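Local structure of putative hydrolase (Acinetobacter sp. NBRC 100985, 4XUK) at residues 105-110 and 202-207; 16-21 and 266-271; 101-106 and 129-134; 258-263 and 271-276. The protein probably hydrolyses organophosphorus triesters and lactones at a two-zinc centre, as a member of the metallo-beta-lactamase superfamily. The protein carries 2 engineered substitutions. All blocks are in the same frame, centred on the assembly; numbering follows the deposited sequence.

Interaction 1: 105-110 and 202-207; sequences LLTHLH and FSYELK. With ZN (zinc ion), chain D.
The ring of Y204 lies against the side chain of L105, with the L106-T107 backbone at its edge and its hydroxyl reaching to the carbonyl of L106. CB of L105 sits over one face of the ring, 3.9 Å from the ring centroid and 18° off its normal, a CH-pi contact displaced toward the CE2 and CZ rim, while CD1 of L105 covers the CG and CD1 end. Y204 CG is anti to its own carbonyl carbon (chi1 -59°), a setting that carries the ring toward segment 105-110. Its OH donates to L106 O at 2.5 Å, coming from above the carbonyl plane, and also bonds to the hydroxyl of Y180. T107 adds its methyl CG2, 3.9 Å from Y204 CE2.

The contact brings the end of strand 103-105 in one sheet up to strand 202-208 of the other, inside the alpha-beta/beta-alpha sandwich of the superfamily, where the loop 105-110 begins the HxHxDH metal motif. F202 N donates almost straight to T107 O at 2.9 Å and ties the loop to the start of that strand. T107 OG1, bonded to D73, accepts from H108 ND1 at 2.8 Å, in the plane of the imidazole. This second-shell bond restrains the imidazole while H108 NE2, at 2.3 Å, and H110 ND1, at 2.4 Å, bind one zinc ion, whose site H197 and D218 complete.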
loop_
_atom_site.group_PDB
_atom_site.type_symbol
_atom_site.label_atom_id
_atom_site.label_comp_id
_atom_site.label_asym_id
_atom_site.label_seq_id
_atom_site.Cartn_x
_atom_site.Cartn_y
_atom_site.Cartn_z
ATOM N N LEU A 105 19.368 -8.922 12.880
ATOM C CA LEU A 105 18.582 -9.965 13.539
ATOM C C LEU A 105 17.895 -10.818 12.477
ATOM O O LEU A 105 17.221 -10.302 11.574
ATOM C CB LEU A 105 17.533 -9.363 14.479
ATOM C CG LEU A 105 18.029 -8.354 15.509
ATOM C CD1 LEU A 105 16.867 -7.766 16.298
ATOM C CD2 LEU A 105 19.099 -8.930 16.418
ATOM N N LEU A 106 18.075 -12.125 12.585
ATOM C CA LEU A 106 17.463 -13.053 11.644
ATOM C C LEU A 106 16.296 -13.766 12.313
ATOM O O LEU A 106 16.453 -14.346 13.385
ATOM C CB LEU A 106 18.506 -14.078 11.169
ATOM C CG LEU A 106 19.687 -13.462 10.409
ATOM C CD1 LEU A 106 20.675 -14.525 9.988
ATOM C CD2 LEU A 106 19.220 -12.645 9.193
ATOM N N THR A 107 15.118 -13.721 11.696
ATOM C CA THR A 107 13.977 -14.427 12.271
ATOM C C THR A 107 14.190 -15.929 12.182
ATOM O O THR A 107 13.791 -16.675 13.079
ATOM C CB THR A 107 12.657 -14.045 11.579
ATOM O OG1 THR A 107 12.762 -14.275 10.164
ATOM C CG2 THR A 107 12.326 -12.579 11.855
ATOM N N HIS A 108 14.831 -16.352 11.095
ATOM C CA HIS A 108 15.208 -17.748 10.867
ATOM C C HIS A 108 16.209 -17.808 9.715
ATOM O O HIS A 108 16.502 -16.787 9.090
ATOM C CB HIS A 108 13.985 -18.642 10.571
ATOM C CG HIS A 108 13.159 -18.198 9.403
ATOM N ND1 HIS A 108 12.732 -16.896 9.236
ATOM C CD2 HIS A 108 12.644 -18.899 8.360
ATOM C CE1 HIS A 108 12.011 -16.811 8.132
ATOM N NE2 HIS A 108 11.946 -18.010 7.584
ATOM N N LEU A 109 16.711 -19.003 9.420
ATOM C CA LEU A 109 17.794 -19.141 8.455
ATOM C C LEU A 109 17.365 -19.620 7.065
ATOM O O LEU A 109 18.213 -20.058 6.285
ATOM C CB LEU A 109 18.888 -20.071 9.022
ATOM C CG LEU A 109 19.629 -19.568 10.262
ATOM C CD1 LEU A 109 20.556 -20.647 10.823
ATOM C CD2 LEU A 109 20.433 -18.332 9.928
ATOM N N HIS A 110 16.073 -19.530 6.732
ATOM C CA HIS A 110 15.667 -19.769 5.350
ATOM C C HIS A 110 16.424 -18.776 4.459
ATOM O O HIS A 110 16.683 -17.642 4.871
ATOM C CB HIS A 110 14.128 -19.678 5.174
ATOM C CG HIS A 110 13.422 -20.984 5.387
ATOM N ND1 HIS A 110 12.068 -21.074 5.626
ATOM C CD2 HIS A 110 13.889 -22.259 5.398
ATOM C CE1 HIS A 110 11.729 -22.339 5.789
ATOM N NE2 HIS A 110 12.813 -23.085 5.649
ATOM N N PHE A 202 12.081 -17.200 15.422
ATOM C CA PHE A 202 11.771 -16.209 16.442
ATOM C C PHE A 202 11.264 -14.928 15.799
ATOM O O PHE A 202 11.633 -14.590 14.662
ATOM C CB PHE A 202 13.024 -15.843 17.246
ATOM C CG PHE A 202 13.234 -16.668 18.495
ATOM C CD1 PHE A 202 13.521 -18.023 18.413
ATOM C CD2 PHE A 202 13.188 -16.072 19.749
ATOM C CE1 PHE A 202 13.740 -18.783 19.568
ATOM C CE2 PHE A 202 13.405 -16.820 20.903
ATOM C CZ PHE A 202 13.674 -18.178 20.810
ATOM N N SER A 203 10.439 -14.197 16.536
ATOM C CA SER A 203 10.049 -12.858 16.124
ATOM C C SER A 203 10.724 -11.875 17.074
ATOM O O SER A 203 11.237 -12.283 18.114
ATOM C CB SER A 203 8.525 -12.702 16.150
ATOM O OG SER A 203 7.902 -13.710 15.373
ATOM N N TYR A 204 10.726 -10.589 16.716
ATOM C CA TYR A 204 11.405 -9.580 17.513
ATOM C C TYR A 204 10.467 -8.418 17.812
ATOM O O TYR A 204 9.845 -7.862 16.901
ATOM C CB TYR A 204 12.651 -9.078 16.772
ATOM C CG TYR A 204 13.641 -10.173 16.463
ATOM C CD1 TYR A 204 14.455 -10.696 17.463
ATOM C CD2 TYR A 204 13.757 -10.695 15.177
ATOM C CE1 TYR A 204 15.361 -11.701 17.193
ATOM C CE2 TYR A 204 14.669 -11.706 14.895
ATOM C CZ TYR A 204 15.459 -12.207 15.909
ATOM O OH TYR A 204 16.372 -13.214 15.646
ATOM N N GLU A 205 10.356 -8.058 19.091
ATOM C CA GLU A 205 9.490 -6.949 19.492
ATOM C C GLU A 205 10.293 -5.723 19.933
ATOM O O GLU A 205 11.213 -5.823 20.761
ATOM C CB GLU A 205 8.527 -7.381 20.599
ATOM C CG GLU A 205 7.507 -6.301 20.965
ATOM C CD GLU A 205 6.491 -6.783 21.979
ATOM O OE1 GLU A 205 6.682 -7.887 22.534
ATOM O OE2 GLU A 205 5.507 -6.056 22.216
ATOM N N LEU A 206 9.937 -4.579 19.357
ATOM C CA LEU A 206 10.538 -3.287 19.671
ATOM C C LEU A 206 9.473 -2.448 20.354
ATOM O O LEU A 206 8.468 -2.101 19.737
ATOM C CB LEU A 206 10.957 -2.568 18.383
ATOM C CG LEU A 206 12.136 -1.576 18.333
ATOM C CD1 LEU A 206 11.791 -0.313 17.553
ATOM C CD2 LEU A 206 12.695 -1.235 19.700
ATOM N N LYS A 207 9.672 -2.128 21.624
ATOM C CA LYS A 207 8.748 -1.215 22.299
ATOM C C LYS A 207 9.294 0.207 22.300
ATOM O O LYS A 207 10.383 0.474 22.808
ATOM C CB LYS A 207 8.434 -1.694 23.720
ATOM C CG LYS A 207 7.858 -3.108 23.759
ATOM C CD LYS A 207 7.431 -3.526 25.164
ATOM C CE LYS A 207 7.329 -5.048 25.285
ATOM N NZ LYS A 207 8.673 -5.705 25.362
HETATM ZN ZN ZN D . 10.813 -19.034 5.861
#

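Interaction 2: 16-21 and 266-271; sequences ITALLD and LPFPGI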
loop_
_atom_site.group_PDB
_atom_site.type_symbol
_atom_site.label_atom_id
_atom_site.label_comp_id
_atom_site.label_asym_id
_atom_site.label_seq_id
_atom_site.Cartn_x
_atom_site.Cartn_y
_atom_site.Cartn_z
ATOM N N ILE A 16 11.614 3.140 10.929
ATOM C CA ILE A 16 11.720 1.808 10.359
ATOM C C ILE A 16 11.607 1.936 8.843
ATOM O O ILE A 16 10.675 2.550 8.334
ATOM C CB ILE A 16 10.606 0.889 10.889
ATOM C CG1 ILE A 16 10.751 0.736 12.404
ATOM C CG2 ILE A 16 10.661 -0.467 10.191
ATOM C CD1 ILE A 16 9.542 0.138 13.105
ATOM N N THR A 17 12.572 1.376 8.121
ATOM C CA THR A 17 12.535 1.419 6.670
ATOM C C THR A 17 12.182 0.043 6.130
ATOM O O THR A 17 12.932 -0.920 6.334
ATOM C CB THR A 17 13.890 1.834 6.091
ATOM O OG1 THR A 17 14.356 3.021 6.756
ATOM C CG2 THR A 17 13.769 2.104 4.601
ATOM N N ALA A 18 11.047 -0.053 5.442
ATOM C CA ALA A 18 10.681 -1.300 4.773
ATOM C C ALA A 18 11.526 -1.398 3.519
ATOM O O ALA A 18 11.654 -0.408 2.788
ATOM C CB ALA A 18 9.203 -1.305 4.412
ATOM N N LEU A 19 12.106 -2.573 3.283
ATOM C CA LEU A 19 12.950 -2.801 2.111
ATOM C C LEU A 19 12.459 -4.006 1.318
ATOM O O LEU A 19 12.286 -5.098 1.878
ATOM C CB LEU A 19 14.396 -3.054 2.544
ATOM C CG LEU A 19 15.074 -1.932 3.319
ATOM C CD1 LEU A 19 16.494 -2.343 3.737
ATOM C CD2 LEU A 19 15.093 -0.655 2.475
ATOM N N LEU A 20 12.246 -3.811 0.018
ATOM C CA LEU A 20 11.739 -4.880 -0.853
ATOM C C LEU A 20 12.891 -5.696 -1.437
ATOM O O LEU A 20 13.864 -5.130 -1.956
ATOM C CB LEU A 20 10.879 -4.297 -1.986
ATOM C CG LEU A 20 10.247 -5.307 -2.966
ATOM C CD1 LEU A 20 9.316 -6.285 -2.244
ATOM C CD2 LEU A 20 9.485 -4.611 -4.078
ATOM N N ASP A 21 12.789 -7.019 -1.337
ATOM C CA ASP A 21 13.771 -7.897 -1.951
ATOM C C ASP A 21 13.304 -8.353 -3.323
ATOM O O ASP A 21 14.111 -8.590 -4.216
ATOM C CB ASP A 21 14.048 -9.135 -1.082
ATOM C CG ASP A 21 15.385 -9.769 -1.407
ATOM O OD1 ASP A 21 16.413 -9.044 -1.395
ATOM O OD2 ASP A 21 15.424 -10.981 -1.692
ATOM N N LEU A 266 4.146 -10.136 3.873
ATOM C CA LEU A 266 2.881 -9.446 3.608
ATOM C C LEU A 266 3.177 -8.345 2.588
ATOM O O LEU A 266 4.336 -7.949 2.439
ATOM C CB LEU A 266 2.267 -8.904 4.913
ATOM C CG LEU A 266 1.828 -10.018 5.868
ATOM C CD1 LEU A 266 1.255 -9.488 7.188
ATOM C CD2 LEU A 266 0.835 -10.928 5.186
ATOM N N PRO A 267 2.152 -7.881 1.842
ATOM C CA PRO A 267 2.396 -6.959 0.722
ATOM C C PRO A 267 3.231 -5.740 1.092
ATOM O O PRO A 267 2.848 -4.978 2.003
ATOM C CB PRO A 267 0.983 -6.543 0.307
ATOM C CG PRO A 267 0.154 -7.773 0.608
ATOM C CD PRO A 267 0.741 -8.308 1.902
ATOM N N PHE A 268 4.362 -5.573 0.401
ATOM C CA PHE A 268 5.260 -4.438 0.640
ATOM C C PHE A 268 4.483 -3.137 0.743
ATOM O O PHE A 268 3.607 -2.868 -0.088
ATOM C CB PHE A 268 6.311 -4.325 -0.474
ATOM C CG PHE A 268 7.242 -3.160 -0.298
ATOM C CD1 PHE A 268 8.395 -3.293 0.461
ATOM C CD2 PHE A 268 6.950 -1.925 -0.871
ATOM C CE1 PHE A 268 9.238 -2.227 0.640
ATOM C CE2 PHE A 268 7.797 -0.845 -0.695
ATOM C CZ PHE A 268 8.938 -0.996 0.051
ATOM N N PRO A 269 4.810 -2.297 1.739
ATOM C CA PRO A 269 5.918 -2.350 2.710
ATOM C C PRO A 269 5.827 -3.424 3.795
ATOM O O PRO A 269 6.820 -3.613 4.513
ATOM C CB PRO A 269 5.881 -0.957 3.352
ATOM C CG PRO A 269 4.491 -0.481 3.152
ATOM C CD PRO A 269 4.068 -1.030 1.828
ATOM N N GLY A 270 4.695 -4.116 3.925
ATOM C CA GLY A 270 4.596 -5.196 4.901
ATOM C C GLY A 270 4.389 -4.718 6.330
ATOM O O GLY A 270 4.594 -5.474 7.288
ATOM N N ILE A 271 3.971 -3.464 6.471
ATOM C CA ILE A 271 3.757 -2.860 7.779
ATOM C C ILE A 271 2.269 -2.531 7.931
ATOM O O ILE A 271 1.638 -1.964 7.027
ATOM C CB ILE A 271 4.621 -1.580 7.939
ATOM C CG1 ILE A 271 6.111 -1.897 7.747
ATOM C CG2 ILE A 271 4.394 -0.924 9.298
ATOM C CD1 ILE A 271 7.024 -0.642 7.812
#
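The loop that joins strands 260-262 and 271-275 packs its apolar side chains against strand 14-26 of the other sheet, and the contact between them is made largely by A18 and L20 with F268, P269 and I271. F268 lies across the strand. CB of L20 stands over one face of its ring, 4.0 Å from the centroid and 29° off the normal, while A18 O approaches the ring edge near its plane, 3.7 Å from CE1. CG of F268 is anti to its backbone N (chi1 179°), which extends the ring from the loop to the strand. L20 CD1 runs on to F268 CB.

A18, whose small CB points at the loop, is met by P269 O at 3.3 Å, P269 CB at 3.5 Å, F268 CE1 at 3.9 Å and the tip of I271, CD1, at 4.1 Å. The peptide bond before P269 is cis, and G270 N bonds to P267 O within the loop, consistent with the tight turn of the chain here. At the other end of the segment from L20, I16 CG2 loosely touches I271 CD1, at 4.3 Å. F289 of the second subunit meets the F268 ring edge-to-face and also packs on L20, so the dimer interface adjoins this cluster. Apolar packing of this kind, between a strand of one sheet and a loop of the other, belongs to the interior of the two-sheet sandwich of the metallo-beta-lactamase fold.

Interaction 3: 101-106 and 129-134; sequences VDTILL and TVYVSN
T129, I104, Y131 and L106 supply the amides that join strands 103-105 and 129-133 as parallel neighbours, their axes 4.7 Å apart and turned by 22°. The ladder alternates between the two strands. T129 N gives a longer bond to D102 O at 3.2 Å, entering from above the carbonyl plane. I104 N donates to T129 O at 2.9 Å. In the next rung Y131 N reaches I104 O at 2.8 Å, nearly along the C=O axis. L106 N, with similar alignment, bonds to Y131 O at 2.9 Å. T129 O and I104 O each take a further CA-H contact, from T103 CA and V130 CA respectively.

On the other flank the backbones of T103 and L105 bond to L71, and L105 also to D73, while V130 pairs with R176 on the far side of its own strand. Polar side chains find partners beyond the two strands: D102 OD2 takes the amide of L69, T103 OG1 bonds to Q187, and S133 OG caps the helix that follows through the amide of E136 while also bonding to G200 O.

Side chains pack on both sides of this ladder. I104 and V130 lie side by side, pointing the same way, with L106 CD1 3.6 Å from V130 CG1; on the side of T103 and Y131, T103 CG2 comes within 3.8 Å of Y131 CD1. Successive backbone bonds thus fix the parallel register and mostly apolar side chains pack on both faces, while the loop with the zinc ligands follows the C-terminal end of strand 103-105.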
loop_
_atom_site.group_PDB
_atom_site.type_symbol
_atom_site.label_atom_id
_atom_site.label_comp_id
_atom_site.label_asym_id
_atom_site.label_seq_id
_atom_site.Cartn_x
_atom_site.Cartn_y
_atom_site.Cartn_z
ATOM N N VAL A 101 24.967 -0.296 9.213
ATOM C CA VAL A 101 24.316 -1.409 9.903
ATOM C C VAL A 101 25.264 -2.038 10.936
ATOM O O VAL A 101 26.329 -2.568 10.589
ATOM C CB VAL A 101 23.809 -2.468 8.919
ATOM C CG1 VAL A 101 23.101 -3.597 9.674
ATOM C CG2 VAL A 101 22.860 -1.819 7.892
ATOM N N ASP A 102 24.866 -1.924 12.196
ATOM C CA ASP A 102 25.560 -2.394 13.409
ATOM C C ASP A 102 25.172 -3.819 13.849
ATOM O O ASP A 102 25.942 -4.520 14.409
ATOM C CB ASP A 102 25.182 -1.540 14.636
ATOM C CG ASP A 102 25.361 -0.125 14.422
ATOM O OD1 ASP A 102 26.446 0.279 14.069
ATOM O OD2 ASP A 102 24.418 0.601 14.565
ATOM N N THR A 103 23.908 -4.145 13.650
ATOM C CA THR A 103 23.301 -5.381 14.065
ATOM C C THR A 103 22.311 -5.932 13.021
ATOM O O THR A 103 21.541 -5.208 12.436
ATOM C CB THR A 103 22.556 -5.224 15.379
ATOM O OG1 THR A 103 23.363 -4.594 16.325
ATOM C CG2 THR A 103 22.083 -6.552 15.904
ATOM N N ILE A 104 22.347 -7.236 12.843
ATOM C CA ILE A 104 21.386 -7.909 11.980
ATOM C C ILE A 104 20.693 -8.996 12.799
ATOM O O ILE A 104 21.354 -9.856 13.372
ATOM C CB ILE A 104 22.081 -8.530 10.741
ATOM C CG1 ILE A 104 22.722 -7.427 9.888
ATOM C CG2 ILE A 104 21.099 -9.388 9.926
ATOM C CD1 ILE A 104 23.517 -7.921 8.690
ATOM N N LEU A 105 19.368 -8.922 12.880
ATOM C CA LEU A 105 18.582 -9.965 13.539
ATOM C C LEU A 105 17.895 -10.818 12.477
ATOM O O LEU A 105 17.221 -10.302 11.574
ATOM C CB LEU A 105 17.533 -9.363 14.479
ATOM C CG LEU A 105 18.029 -8.354 15.509
ATOM C CD1 LEU A 105 16.867 -7.766 16.298
ATOM C CD2 LEU A 105 19.099 -8.930 16.418
ATOM N N LEU A 106 18.075 -12.125 12.585
ATOM C CA LEU A 106 17.463 -13.053 11.644
ATOM C C LEU A 106 16.296 -13.766 12.313
ATOM O O LEU A 106 16.453 -14.346 13.385
ATOM C CB LEU A 106 18.506 -14.078 11.169
ATOM C CG LEU A 106 19.687 -13.462 10.409
ATOM C CD1 LEU A 106 20.675 -14.525 9.988
ATOM C CD2 LEU A 106 19.220 -12.645 9.193
ATOM N N THR A 129 27.117 -7.281 13.385
ATOM C CA THR A 129 27.062 -8.641 13.874
ATOM C C THR A 129 25.656 -9.219 13.740
ATOM O O THR A 129 24.631 -8.547 13.976
ATOM C CB THR A 129 27.715 -8.813 15.272
ATOM O OG1 THR A 129 26.921 -9.665 16.117
ATOM C CG2 THR A 129 27.940 -7.494 15.899
ATOM N N VAL A 130 25.648 -10.470 13.305
ATOM C CA VAL A 130 24.448 -11.183 12.921
ATOM C C VAL A 130 24.032 -12.094 14.071
ATOM O O VAL A 130 24.874 -12.821 14.638
ATOM C CB VAL A 130 24.726 -12.014 11.649
ATOM C CG1 VAL A 130 23.539 -12.883 11.295
ATOM C CG2 VAL A 130 25.096 -11.096 10.482
ATOM N N TYR A 131 22.749 -12.021 14.429
ATOM C CA TYR A 131 22.157 -12.866 15.476
ATOM C C TYR A 131 21.039 -13.735 14.925
ATOM O O TYR A 131 20.242 -13.291 14.087
ATOM C CB TYR A 131 21.509 -12.011 16.560
ATOM C CG TYR A 131 22.458 -11.249 17.437
ATOM C CD1 TYR A 131 23.021 -10.052 17.012
ATOM C CD2 TYR A 131 22.761 -11.708 18.707
ATOM C CE1 TYR A 131 23.893 -9.342 17.835
ATOM C CE2 TYR A 131 23.629 -11.012 19.533
ATOM C CZ TYR A 131 24.181 -9.830 19.093
ATOM O OH TYR A 131 25.040 -9.145 19.922
ATOM N N VAL A 132 20.942 -14.952 15.447
ATOM C CA VAL A 132 19.818 -15.836 15.147
ATOM C C VAL A 132 19.671 -16.732 16.383
ATOM O O VAL A 132 20.613 -16.841 17.186
ATOM C CB VAL A 132 20.106 -16.656 13.866
ATOM C CG1 VAL A 132 21.214 -17.682 14.134
ATOM C CG2 VAL A 132 18.836 -17.311 13.327
ATOM N N SER A 133 18.511 -17.355 16.574
ATOM C CA SER A 133 18.313 -18.117 17.806
ATOM C C SER A 133 19.207 -19.358 17.876
ATOM O O SER A 133 19.555 -19.952 16.848
ATOM C CB SER A 133 16.851 -18.519 17.984
ATOM O OG SER A 133 16.561 -19.703 17.264
ATOM N N ASN A 134 19.559 -19.721 19.087
ATOM C CA ASN A 134 20.257 -20.953 19.393
ATOM C C ASN A 134 19.629 -22.187 18.749
ATOM O O ASN A 134 20.276 -22.941 18.098
ATOM C CB ASN A 134 20.402 -21.140 20.918
ATOM C CG ASN A 134 19.055 -21.163 21.665
ATOM O OD1 ASN A 134 18.045 -20.696 21.200
ATOM N ND2 ASN A 134 19.076 -21.701 22.847
#

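Interaction 4: 258-263 and 271-276; sequences GQTIAA and IGHTYS. Engineered in segment 271-276: T274 (natural residue Ile).
I261 and G272 form the hydrogen-bonded pair of a beta hairpin, strands 260-262 and 271-275, in the second sheet of the metallo-beta-lactamase sandwich. I261 N donates to G272 O at 2.8 Å, and G272 N returns a bond to I261 O at 3.1 Å. I271 CA also approaches I261 O, at 3.2 Å. Next along is the non-hydrogen-bonded pair A262 and I271, where A262 CB and I271 CG1 are 4.4 Å apart, a loose contact. The two strands are strongly twisted against each other, their directions 125° apart.

Toward the open end of the hairpin, side chains and water take over. H273, its CG anti to the carbonyl carbon (chi1 -63°), turns its ring toward the start of segment 258-263, where CD2 meets G258 O at the ring edge and NE2 gives a weak bond to T260 OG1. That hydroxyl is also bonded to E211, on strand 211-215, which runs along the other flank of 260-262. T260 CG2 packs meanwhile near I271 CG2.

Further out, F254 of helix 240-257 packs on I261 and T274, an engineered residue that is isoleucine in the natural sequence. Y47 of the second subunit stacks on the H273 ring and bonds through OH to T274 O. Where the strands diverge, one water bridges them, donating to Q259 O at 2.8 Å and accepting from T274 N at 2.9 Å.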
loop_
_atom_site.group_PDB
_atom_site.type_symbol
_atom_site.label_atom_id
_atom_site.label_comp_id
_atom_site.label_asym_id
_atom_site.label_seq_id
_atom_site.Cartn_x
_atom_site.Cartn_y
_atom_site.Cartn_z
ATOM N N GLY A 258 -3.189 -4.771 19.451
ATOM C CA GLY A 258 -3.012 -3.744 18.442
ATOM C C GLY A 258 -1.592 -3.360 18.082
ATOM O O GLY A 258 -1.376 -2.259 17.559
ATOM N N GLN A 259 -0.630 -4.246 18.332
ATOM C CA GLN A 259 0.748 -3.971 17.945
ATOM C C GLN A 259 0.835 -3.684 16.454
ATOM O O GLN A 259 0.116 -4.285 15.647
ATOM C CB GLN A 259 1.670 -5.156 18.268
ATOM C CG GLN A 259 1.801 -5.514 19.749
ATOM C CD GLN A 259 0.845 -6.611 20.176
ATOM O OE1 GLN A 259 -0.312 -6.655 19.739
ATOM N NE2 GLN A 259 1.318 -7.500 21.038
ATOM N N THR A 260 1.725 -2.809 16.096
ATOM C CA THR A 260 2.097 -2.594 14.732
ATOM C C THR A 260 2.929 -3.807 14.278
ATOM O O THR A 260 3.760 -4.261 15.014
ATOM C CB THR A 260 2.959 -1.331 14.631
ATOM O OG1 THR A 260 2.228 -0.179 15.055
ATOM C CG2 THR A 260 3.488 -1.175 13.309
ATOM N N ILE A 261 2.736 -4.308 13.082
ATOM C CA ILE A 261 3.352 -5.518 12.591
ATOM C C ILE A 261 4.240 -5.261 11.387
ATOM O O ILE A 261 3.837 -4.554 10.505
ATOM C CB ILE A 261 2.223 -6.486 12.190
ATOM C CG1 ILE A 261 1.365 -6.793 13.389
ATOM C CG2 ILE A 261 2.693 -7.690 11.422
ATOM C CD1 ILE A 261 2.069 -7.553 14.448
ATOM N N ALA A 262 5.437 -5.847 11.366
ATOM C CA ALA A 262 6.269 -5.745 10.176
ATOM C C ALA A 262 6.568 -7.166 9.718
ATOM O O ALA A 262 7.179 -7.945 10.446
ATOM C CB ALA A 262 7.553 -4.997 10.488
ATOM N N ALA A 263 6.127 -7.504 8.515
ATOM C CA ALA A 263 6.188 -8.889 8.054
ATOM C C ALA A 263 6.935 -9.046 6.744
ATOM O O ALA A 263 6.637 -8.346 5.772
ATOM C CB ALA A 263 4.783 -9.432 7.901
ATOM N N ILE A 271 3.971 -3.464 6.471
ATOM C CA ILE A 271 3.757 -2.860 7.779
ATOM C C ILE A 271 2.269 -2.531 7.931
ATOM O O ILE A 271 1.638 -1.964 7.027
ATOM C CB ILE A 271 4.621 -1.580 7.939
ATOM C CG1 ILE A 271 6.111 -1.897 7.747
ATOM C CG2 ILE A 271 4.394 -0.924 9.298
ATOM C CD1 ILE A 271 7.024 -0.642 7.812
ATOM N N GLY A 272 1.694 -2.906 9.061
ATOM C CA GLY A 272 0.263 -2.731 9.258
ATOM C C GLY A 272 -0.178 -3.257 10.609
ATOM O O GLY A 272 0.627 -3.379 11.532
ATOM N N HIS A 273 -1.463 -3.571 10.723
ATOM C CA HIS A 273 -2.032 -4.049 11.973
ATOM C C HIS A 273 -3.016 -5.163 11.643
ATOM O O HIS A 273 -3.428 -5.299 10.488
ATOM C CB HIS A 273 -2.777 -2.914 12.657
ATOM C CG HIS A 273 -1.902 -1.765 13.057
ATOM N ND1 HIS A 273 -1.532 -0.768 12.178
ATOM C CD2 HIS A 273 -1.331 -1.450 14.245
ATOM C CE1 HIS A 273 -0.775 0.115 12.809
ATOM N NE2 HIS A 273 -0.642 -0.273 14.064
ATOM N N THR A 274 -3.389 -5.971 12.634
ATOM C CA THR A 274 -4.419 -6.977 12.384
ATOM C C THR A 274 -5.682 -6.744 13.196
ATOM O O THR A 274 -5.638 -6.479 14.407
ATOM C CB THR A 274 -3.913 -8.448 12.525
ATOM O OG1 THR A 274 -4.790 -9.203 13.371
ATOM C CG2 THR A 274 -2.543 -8.488 13.089
ATOM N N TYR A 275 -6.808 -6.818 12.495
ATOM C CA TYR A 275 -8.118 -6.679 13.108
ATOM C C TYR A 275 -8.809 -8.024 13.087
ATOM O O TYR A 275 -8.556 -8.840 12.196
ATOM C CB TYR A 275 -8.951 -5.675 12.314
ATOM C CG TYR A 275 -10.431 -5.701 12.626
ATOM C CD1 TYR A 275 -10.936 -5.050 13.745
ATOM C CD2 TYR A 275 -11.324 -6.367 11.791
ATOM C CE1 TYR A 275 -12.282 -5.066 14.030
ATOM C CE2 TYR A 275 -12.685 -6.384 12.062
ATOM C CZ TYR A 275 -13.153 -5.736 13.187
ATOM O OH TYR A 275 -14.492 -5.755 13.475
ATOM N N SER A 276 -9.672 -8.251 14.074
ATOM C CA SER A 276 -10.557 -9.412 14.080
ATOM C C SER A 276 -11.915 -9.025 14.661
ATOM O O SER A 276 -11.994 -8.378 15.704
ATOM C CB SER A 276 -9.961 -10.543 14.912
ATOM O OG SER A 276 -10.828 -11.665 14.911
HETATM O O HOH W 1 -2.389 -5.422 15.271
#

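All four contacts are largely buried. Interaction 1 lies deepest, its centre about 8 Å from that of the chain; interactions 3 and 4, at about 13 and 14 Å, include partly exposed residues. Interactions 1 and 3 share L105 and L106: in interaction 3 these build a parallel ladder within one sheet, whereas in interaction 1 they meet Y204 of the other sheet, just ahead of the zinc ligands. Interaction 2 also spans the sheets, without hydrogen bonds across it, mainly by apolar and CH-pi packing. Interaction 4 is antiparallel pairing, bridged by a water at its outer end. Interactions 2 and 4 share I271, and both touch the second subunit, unlike interactions 1 and 3.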